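Local atomic coordinates of DNA polymerase III, beta subunit (Thermotoga maritima, PDB entry 1VPK), a protein that probably forms a ring-shaped head-to-tail homodimer around DNA that tethers DNA polymerases and other proteins and makes them processive. Residues E21-D24 against K25-A29; A182-G185 against F186-A189; L204-L207 against K208-K211; V319-E322 against G323-V327. All coordinates share one frame; numbering follows the deposited sequence. Where two conformers were deposited one is given.

Contact 1 (E21-D24 against K25-A29); sequences ELKD and KITIA
E21 and K25 sit one turn apart on helix 19-29 of the N-terminal domain and close an i to i+4 salt bridge. The glutamate sends CG anti to its own N (chi1 176°), and its chain then bends at chi2, which brings OE2 to 2.5 Å from K25 NZ. The ammonium arrives on the syn side of OE2, about 22° out of the carboxylate plane. Both ends have further partners: OE2 also accepts from N70 N, while NZ reaches D240 OD2 and T68 O, tying the helix to other parts of the same chain. One residue on, L22 gives its carbonyl to I26 N in a regular helical bond, and its CD1 lies a loose 4.4 Å from I26 CG1; I26 itself packs on F45, F47 and V91. K23 takes part mainly through its carbonyl, whose O carries two donors. T27 N comes to K23 O at 2.9 Å from one face of the carbonyl plane and T27 OG1 at 2.7 Å from the opposite face, 36° out of that plane. D24 closes the segment through its backbone, O accepting from I28 N at 2.9 Å, with I28 CG1 3.1 Å from D24 O.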
# COMPACT_ATOMS: atom_id res chain seq x y z
N GLU A 21 10.57 10.97 23.33
CA GLU A 21 9.65 10.68 24.46
C GLU A 21 8.21 11.07 24.16
O GLU A 21 7.29 10.29 24.41
CB GLU A 21 10.11 11.38 25.72
CG GLU A 21 9.20 11.23 26.92
CD GLU A 21 9.03 9.81 27.48
OE1 GLU A 21 9.77 8.86 27.10
OE2 GLU A 21 8.19 9.67 28.38
N LEU A 22 8.01 12.30 23.67
CA LEU A 22 6.71 12.76 23.34
C LEU A 22 6.09 11.89 22.28
O LEU A 22 4.91 11.57 22.35
CB LEU A 22 6.76 14.25 22.85
CG LEU A 22 5.42 14.92 22.61
CD1 LEU A 22 4.59 15.01 23.91
CD2 LEU A 22 5.63 16.33 21.98
N LYS A 23 6.84 11.62 21.22
CA LYS A 23 6.39 10.74 20.13
C LYS A 23 5.96 9.35 20.62
O LYS A 23 4.90 8.82 20.26
CB LYS A 23 7.53 10.59 19.13
CG LYS A 23 7.13 9.91 17.83
CD LYS A 23 8.26 10.08 16.75
CE LYS A 23 9.56 9.36 17.12
NZ LYS A 23 10.62 9.42 16.03
N ASP A 24 6.82 8.73 21.43
CA ASP A 24 6.57 7.41 22.03
C ASP A 24 5.28 7.39 22.88
O ASP A 24 4.44 6.51 22.73
CB ASP A 24 7.79 6.99 22.87
CG ASP A 24 9.03 6.71 22.01
OD1 ASP A 24 9.00 7.01 20.78
OD2 ASP A 24 10.03 6.20 22.57
N LYS A 25 5.10 8.38 23.75
CA LYS A 25 3.89 8.41 24.60
C LYS A 25 2.57 8.72 23.87
O LYS A 25 1.52 8.14 24.18
CB LYS A 25 4.10 9.35 25.81
CG LYS A 25 5.27 8.89 26.69
CD LYS A 25 4.85 7.63 27.51
CE LYS A 25 5.99 6.85 28.15
NZ LYS A 25 6.95 7.54 29.02
N ILE A 26 2.64 9.61 22.88
CA ILE A 26 1.49 9.86 22.00
C ILE A 26 1.12 8.59 21.24
O ILE A 26 -0.04 8.23 21.19
CB ILE A 26 1.79 11.04 21.04
CG1 ILE A 26 1.83 12.36 21.83
CG2 ILE A 26 0.83 11.07 19.85
CD1 ILE A 26 0.55 12.81 22.30
N THR A 27 2.11 7.94 20.63
CA THR A 27 1.91 6.72 19.87
C THR A 27 1.29 5.64 20.71
O THR A 27 0.35 4.95 20.28
CB THR A 27 3.27 6.23 19.28
OG1 THR A 27 3.77 7.24 18.41
CG2 THR A 27 3.13 4.98 18.48
N ILE A 28 1.81 5.48 21.92
CA ILE A 28 1.32 4.46 22.81
C ILE A 28 -0.14 4.62 23.19
O ILE A 28 -0.88 3.64 23.26
CB ILE A 28 2.17 4.38 24.09
CG1 ILE A 28 3.47 3.74 23.73
CG2 ILE A 28 1.44 3.56 25.21
CD1 ILE A 28 4.57 3.85 24.76
N ALA A 29 -0.53 5.86 23.48
CA ALA A 29 -1.91 6.20 23.81
C ALA A 29 -2.90 6.19 22.66
O ALA A 29 -4.11 6.07 22.89
CB ALA A 29 -1.95 7.56 24.51

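Contact 2 (A182-G185 against F186-A189); sequences ASDG and FRLA
D184 and R187 meet through chi1 values that place both CG atoms between backbone N and carbonyl carbon (68° for D184, 37° for R187); the arginine then folds at chi2, so NE swings back over the aspartate. They face each other across the turn of the beta hairpin formed by strands 177-183 and 187-194. R187 NE meets D184 OD2 at 2.8 Å from above the carboxylate plane, and the two flat groups are 35° apart. A water bridges the same OD2 to R187 NH1. The other oxygen, OD1, grips the turn: R187 N comes in almost head-on at 2.9 Å, while F186 N, also 2.9 Å from D184 OD1, approaches from above the plane. An alanine at D184 would remove both oxygens and is likely to leave these two amides without their acceptor and the R187 guanidinium held from one side fewer, with D337 still in place. S183 adds a second grip on the turn, OG giving its proton to R187 O (2.8 Å) and accepting from G185 N, an ST turn. R187 O takes D184 N as well. Beyond the turn, A182 and A189 form an antiparallel hydrogen-bonded pair. At G185 a side chain would be jammed against the preceding carbonyl O, and the backbone there calls for glycine. Since R187 NH2 also pairs with D337, the guanidinium is shared between two carboxylates, which probably fixes its orientation and joins this hairpin to helix 332-341.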
# COMPACT_ATOMS: atom_id res chain seq x y z
N ALA A 182 -8.82 -16.71 19.81
CA ALA A 182 -9.64 -15.80 19.03
C ALA A 182 -10.29 -16.58 17.93
O ALA A 182 -9.69 -17.54 17.39
CB ALA A 182 -8.78 -14.64 18.44
N SER A 183 -11.51 -16.18 17.57
CA SER A 183 -12.27 -16.85 16.53
C SER A 183 -13.29 -15.91 15.93
O SER A 183 -13.70 -14.95 16.58
CB SER A 183 -13.03 -18.05 17.12
OG SER A 183 -13.84 -18.64 16.12
N ASP A 184 -13.71 -16.21 14.70
CA ASP A 184 -14.74 -15.47 14.03
C ASP A 184 -15.88 -16.36 13.59
O ASP A 184 -16.72 -15.95 12.76
CB ASP A 184 -14.16 -14.69 12.86
CG ASP A 184 -13.67 -15.58 11.71
OD1 ASP A 184 -13.75 -16.85 11.76
OD2 ASP A 184 -13.17 -14.97 10.75
N GLY A 185 -15.93 -17.58 14.13
CA GLY A 185 -16.97 -18.54 13.74
C GLY A 185 -16.63 -19.41 12.55
O GLY A 185 -17.20 -20.49 12.36
N PHE A 186 -15.70 -18.95 11.71
CA PHE A 186 -15.23 -19.75 10.58
C PHE A 186 -13.86 -20.37 10.88
O PHE A 186 -13.51 -21.41 10.34
CB PHE A 186 -15.11 -18.88 9.34
CG PHE A 186 -16.42 -18.36 8.80
CD1 PHE A 186 -17.33 -19.20 8.19
CD2 PHE A 186 -16.70 -16.99 8.83
CE1 PHE A 186 -18.53 -18.69 7.64
CE2 PHE A 186 -17.88 -16.49 8.29
CZ PHE A 186 -18.78 -17.33 7.70
N ARG A 187 -13.07 -19.68 11.67
CA ARG A 187 -11.73 -20.14 12.00
C ARG A 187 -11.36 -19.65 13.40
O ARG A 187 -12.03 -18.79 13.97
CB ARG A 187 -10.69 -19.74 10.93
CG ARG A 187 -10.83 -18.36 10.27
CD ARG A 187 -10.33 -17.25 11.17
NE ARG A 187 -10.50 -15.93 10.56
CZ ARG A 187 -9.75 -15.41 9.61
NH1 ARG A 187 -10.00 -14.19 9.18
NH2 ARG A 187 -8.72 -16.05 9.12
N LEU A 188 -10.30 -20.23 13.94
CA LEU A 188 -9.91 -20.02 15.31
C LEU A 188 -8.39 -20.14 15.39
O LEU A 188 -7.77 -20.95 14.69
CB LEU A 188 -10.60 -21.06 16.18
CG LEU A 188 -10.16 -21.15 17.66
CD1 LEU A 188 -11.32 -21.65 18.50
CD2 LEU A 188 -9.00 -22.11 17.81
N ALA A 189 -7.82 -19.30 16.23
CA ALA A 189 -6.40 -19.32 16.54
C ALA A 189 -6.24 -19.48 18.05
O ALA A 189 -6.96 -18.84 18.82
CB ALA A 189 -5.73 -18.01 16.10
O HOH W 1 -11.84 -12.41 11.15

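Contact 3 (L204-L207 against K208-K211); sequences LLSL and KSMK
S206 and S209 face each other at the start of helix 207-218, where strand 201-206 of the central domain turns into it. S206 is the N-cap: its OG takes S209 N at 3.0 Å, and chi1 of 78° holds that oxygen over the first turn. The S209 hydroxyl lies alongside, its OG 3.2 Å from S206 OG, a weak pairing at most, for the stronger partners of the two are E62 and T63. A water joins S206 N to S209 OG. An apolar pair and a lysine-leucine contact accompany this polar centre. L205 and M210 cross at about a right angle; the sulfur comes in against the leucine, with SD 3.9 Å from both L205 CB and CD1, and M210 also touches V169 and W171. Elsewhere on the same turn, the chain of K211, extended beyond CG, leans across L207, bringing CE to 3.7 Å from L207 CG. Backbone bonds from M210 N to S206 O and from K211 N to L207 O begin the regular helix. The chemistry is that of a capped helix start: S206 OG satisfies an amide that has no carbonyl of its own helix to reach, and since it also pairs with E62, the cap is tied to the neighbouring domain's acidic side chain.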
# COMPACT_ATOMS: atom_id res chain seq x y z
N LEU A 204 -12.82 -11.95 28.44
CA LEU A 204 -12.78 -11.55 27.04
C LEU A 204 -12.45 -10.05 26.97
O LEU A 204 -13.08 -9.24 27.63
CB LEU A 204 -14.13 -11.82 26.41
CG LEU A 204 -14.34 -11.48 24.94
CD1 LEU A 204 -13.46 -12.23 24.01
CD2 LEU A 204 -15.81 -11.68 24.57
N LEU A 205 -11.42 -9.70 26.21
CA LEU A 205 -11.17 -8.30 25.89
C LEU A 205 -11.52 -8.08 24.42
O LEU A 205 -11.27 -8.96 23.56
CB LEU A 205 -9.70 -7.94 26.17
CG LEU A 205 -9.19 -8.05 27.62
CD1 LEU A 205 -7.72 -7.72 27.66
CD2 LEU A 205 -9.99 -7.18 28.63
N SER A 206 -12.11 -6.92 24.15
CA SER A 206 -12.58 -6.53 22.81
C SER A 206 -11.41 -6.43 21.85
O SER A 206 -10.25 -6.26 22.27
CB SER A 206 -13.35 -5.19 22.83
OG SER A 206 -12.45 -4.05 22.89
N LEU A 207 -11.71 -6.49 20.55
CA LEU A 207 -10.67 -6.36 19.56
C LEU A 207 -10.01 -4.99 19.64
O LEU A 207 -8.78 -4.90 19.56
CB LEU A 207 -11.23 -6.62 18.17
CG LEU A 207 -10.25 -6.60 16.99
CD1 LEU A 207 -9.06 -7.50 17.23
CD2 LEU A 207 -11.01 -7.00 15.77
N LYS A 208 -10.81 -3.94 19.84
CA LYS A 208 -10.26 -2.59 20.00
C LYS A 208 -9.30 -2.50 21.22
O LYS A 208 -8.23 -1.92 21.12
CB LYS A 208 -11.35 -1.52 20.05
CG LYS A 208 -10.73 -0.12 20.24
CD LYS A 208 -11.21 0.98 19.35
CE LYS A 208 -10.62 2.33 19.80
NZ LYS A 208 -11.64 3.35 19.92
N SER A 209 -9.66 -3.15 22.33
CA SER A 209 -8.81 -3.16 23.51
C SER A 209 -7.50 -3.88 23.21
O SER A 209 -6.43 -3.41 23.56
CB SER A 209 -9.52 -3.83 24.68
OG SER A 209 -10.51 -3.00 25.24
N MET A 210 -7.60 -5.00 22.50
CA MET A 210 -6.46 -5.82 22.12
C MET A 210 -5.46 -5.20 21.17
O MET A 210 -4.26 -5.46 21.30
CB MET A 210 -6.97 -7.16 21.57
CG MET A 210 -7.59 -8.02 22.67
SD MET A 210 -6.46 -8.43 24.01
CE MET A 210 -5.13 -9.37 23.22
N LYS A 211 -5.95 -4.36 20.26
CA LYS A 211 -5.10 -3.55 19.40
C LYS A 211 -4.31 -2.49 20.19
O LYS A 211 -3.16 -2.14 19.85
CB LYS A 211 -5.95 -2.92 18.30
CG LYS A 211 -6.43 -4.00 17.28
CD LYS A 211 -7.19 -3.38 16.10
CE LYS A 211 -7.91 -4.42 15.13
NZ LYS A 211 -9.17 -3.76 14.52
O HOH W 2 -12.38 -4.80 26.30

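Contact 4 (V319-E322 against G323-V327); sequences VQKE and GEDLV
K321 reaches across the turn between strands 320-323 and 326-330 and grips D325 and G323 at once. This is the close side of the contact. The lysine leaves with CG anti to its N (chi1 179°), then bends at chi2 and chi3, and the two side chains, K321 and D325, cross at about a right angle. NZ comes to 2.7 Å from D325 OD1, nearly in line with that oxygen's C-O bond, and to 2.8 Å from G323 O, which it approaches from above the carbonyl plane. CE follows at 3.2 Å from D325 OD1. A third anchor, E298 OE1, lies outside the turn and forms a further salt bridge with NZ. A methionine in place of K321 would take away the ammonium, and would probably leave D325 without its cation and the G323 carbonyl without this donor. The other side is open: E322 and E324 are exposed and turn away, and the carboxylate of E324 stays 6.5 Å from the ammonium, measured from OE2 to K321 NZ. G323, with phi 92° and psi -148°, holds a backbone shape that calls for glycine. With two carboxylates and a carbonyl around one ammonium, K321 is probably kept protonated, its charge partly offsetting the negative carboxylates around this turn.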
# COMPACT_ATOMS: atom_id res chain seq x y z
N VAL A 319 3.30 -34.18 -0.71
CA VAL A 319 2.98 -34.11 0.72
C VAL A 319 3.39 -35.44 1.31
O VAL A 319 3.52 -36.42 0.58
CB VAL A 319 1.48 -33.89 1.02
CG1 VAL A 319 0.98 -32.60 0.45
CG2 VAL A 319 0.61 -35.06 0.57
N GLN A 320 3.62 -35.45 2.62
CA GLN A 320 3.62 -36.69 3.37
C GLN A 320 2.27 -36.82 4.07
O GLN A 320 1.86 -35.91 4.79
CB GLN A 320 4.77 -36.68 4.35
CG GLN A 320 6.15 -36.67 3.67
CD GLN A 320 6.49 -37.94 2.96
OE1 GLN A 320 6.25 -39.05 3.45
NE2 GLN A 320 7.06 -37.80 1.77
N LYS A 321 1.56 -37.92 3.79
CA LYS A 321 0.19 -38.13 4.27
C LYS A 321 0.02 -39.50 5.00
O LYS A 321 0.43 -40.53 4.49
CB LYS A 321 -0.75 -38.05 3.07
CG LYS A 321 -2.23 -38.28 3.36
CD LYS A 321 -2.60 -39.77 3.34
CE LYS A 321 -3.71 -40.12 2.39
NZ LYS A 321 -3.77 -41.62 2.27
N GLU A 322 -0.56 -39.47 6.19
CA GLU A 322 -0.95 -40.65 6.97
C GLU A 322 -2.49 -40.74 6.95
O GLU A 322 -3.15 -39.75 7.02
CB GLU A 322 -0.61 -40.45 8.45
CG GLU A 322 0.84 -40.37 8.79
CD GLU A 322 1.13 -40.45 10.27
OE1 GLU A 322 0.47 -39.78 11.09
OE2 GLU A 322 2.05 -41.18 10.62
N GLY A 323 -3.04 -41.95 6.93
CA GLY A 323 -4.46 -42.16 7.09
C GLY A 323 -5.20 -42.19 5.79
O GLY A 323 -4.68 -42.59 4.79
N GLU A 324 -6.44 -41.73 5.82
CA GLU A 324 -7.37 -41.88 4.72
C GLU A 324 -7.23 -40.80 3.62
O GLU A 324 -6.98 -39.64 3.92
CB GLU A 324 -8.78 -41.79 5.31
CG GLU A 324 -9.17 -42.97 6.16
CD GLU A 324 -9.34 -44.19 5.28
OE1 GLU A 324 -10.36 -44.25 4.54
OE2 GLU A 324 -8.44 -45.07 5.29
N ASP A 325 -7.44 -41.19 2.36
CA ASP A 325 -7.62 -40.22 1.29
C ASP A 325 -8.89 -39.43 1.60
O ASP A 325 -9.79 -39.97 2.21
CB ASP A 325 -7.77 -40.87 -0.08
CG ASP A 325 -6.52 -41.62 -0.52
OD1 ASP A 325 -5.42 -41.47 0.10
OD2 ASP A 325 -6.64 -42.37 -1.52
N LEU A 326 -8.91 -38.17 1.20
CA LEU A 326 -9.99 -37.25 1.56
C LEU A 326 -10.14 -36.18 0.50
O LEU A 326 -9.16 -35.72 -0.04
CB LEU A 326 -9.67 -36.58 2.89
CG LEU A 326 -10.62 -35.51 3.43
CD1 LEU A 326 -12.01 -36.08 3.64
CD2 LEU A 326 -10.01 -34.99 4.71
N VAL A 327 -11.39 -35.85 0.16
CA VAL A 327 -11.73 -34.69 -0.64
C VAL A 327 -12.50 -33.74 0.31
O VAL A 327 -13.45 -34.15 1.00
CB VAL A 327 -12.56 -35.10 -1.85
CG1 VAL A 327 -13.01 -33.84 -2.66
CG2 VAL A 327 -11.77 -36.07 -2.71

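The four contacts follow one another along the chain and span all three sequence-family domains: contact 1 in the N-terminal one, contacts 2 and 3 in the central one, contact 4 in the C-terminal one. Contacts 2 and 3 have centres about 15 Å apart, and strands 187-194 and 201-206 belong to one antiparallel sheet, which contact 4 joins at its far edge through strand 320-323. Contact 1 sits on a helix beside strands of a different sheet, its centre about 20 Å from that of contact 3 and about 51 Å from that of contact 4. The sheet running through contacts 2, 3 and 4 thus links the central and C-terminal domains into a continuous arc, as befits half of a ring.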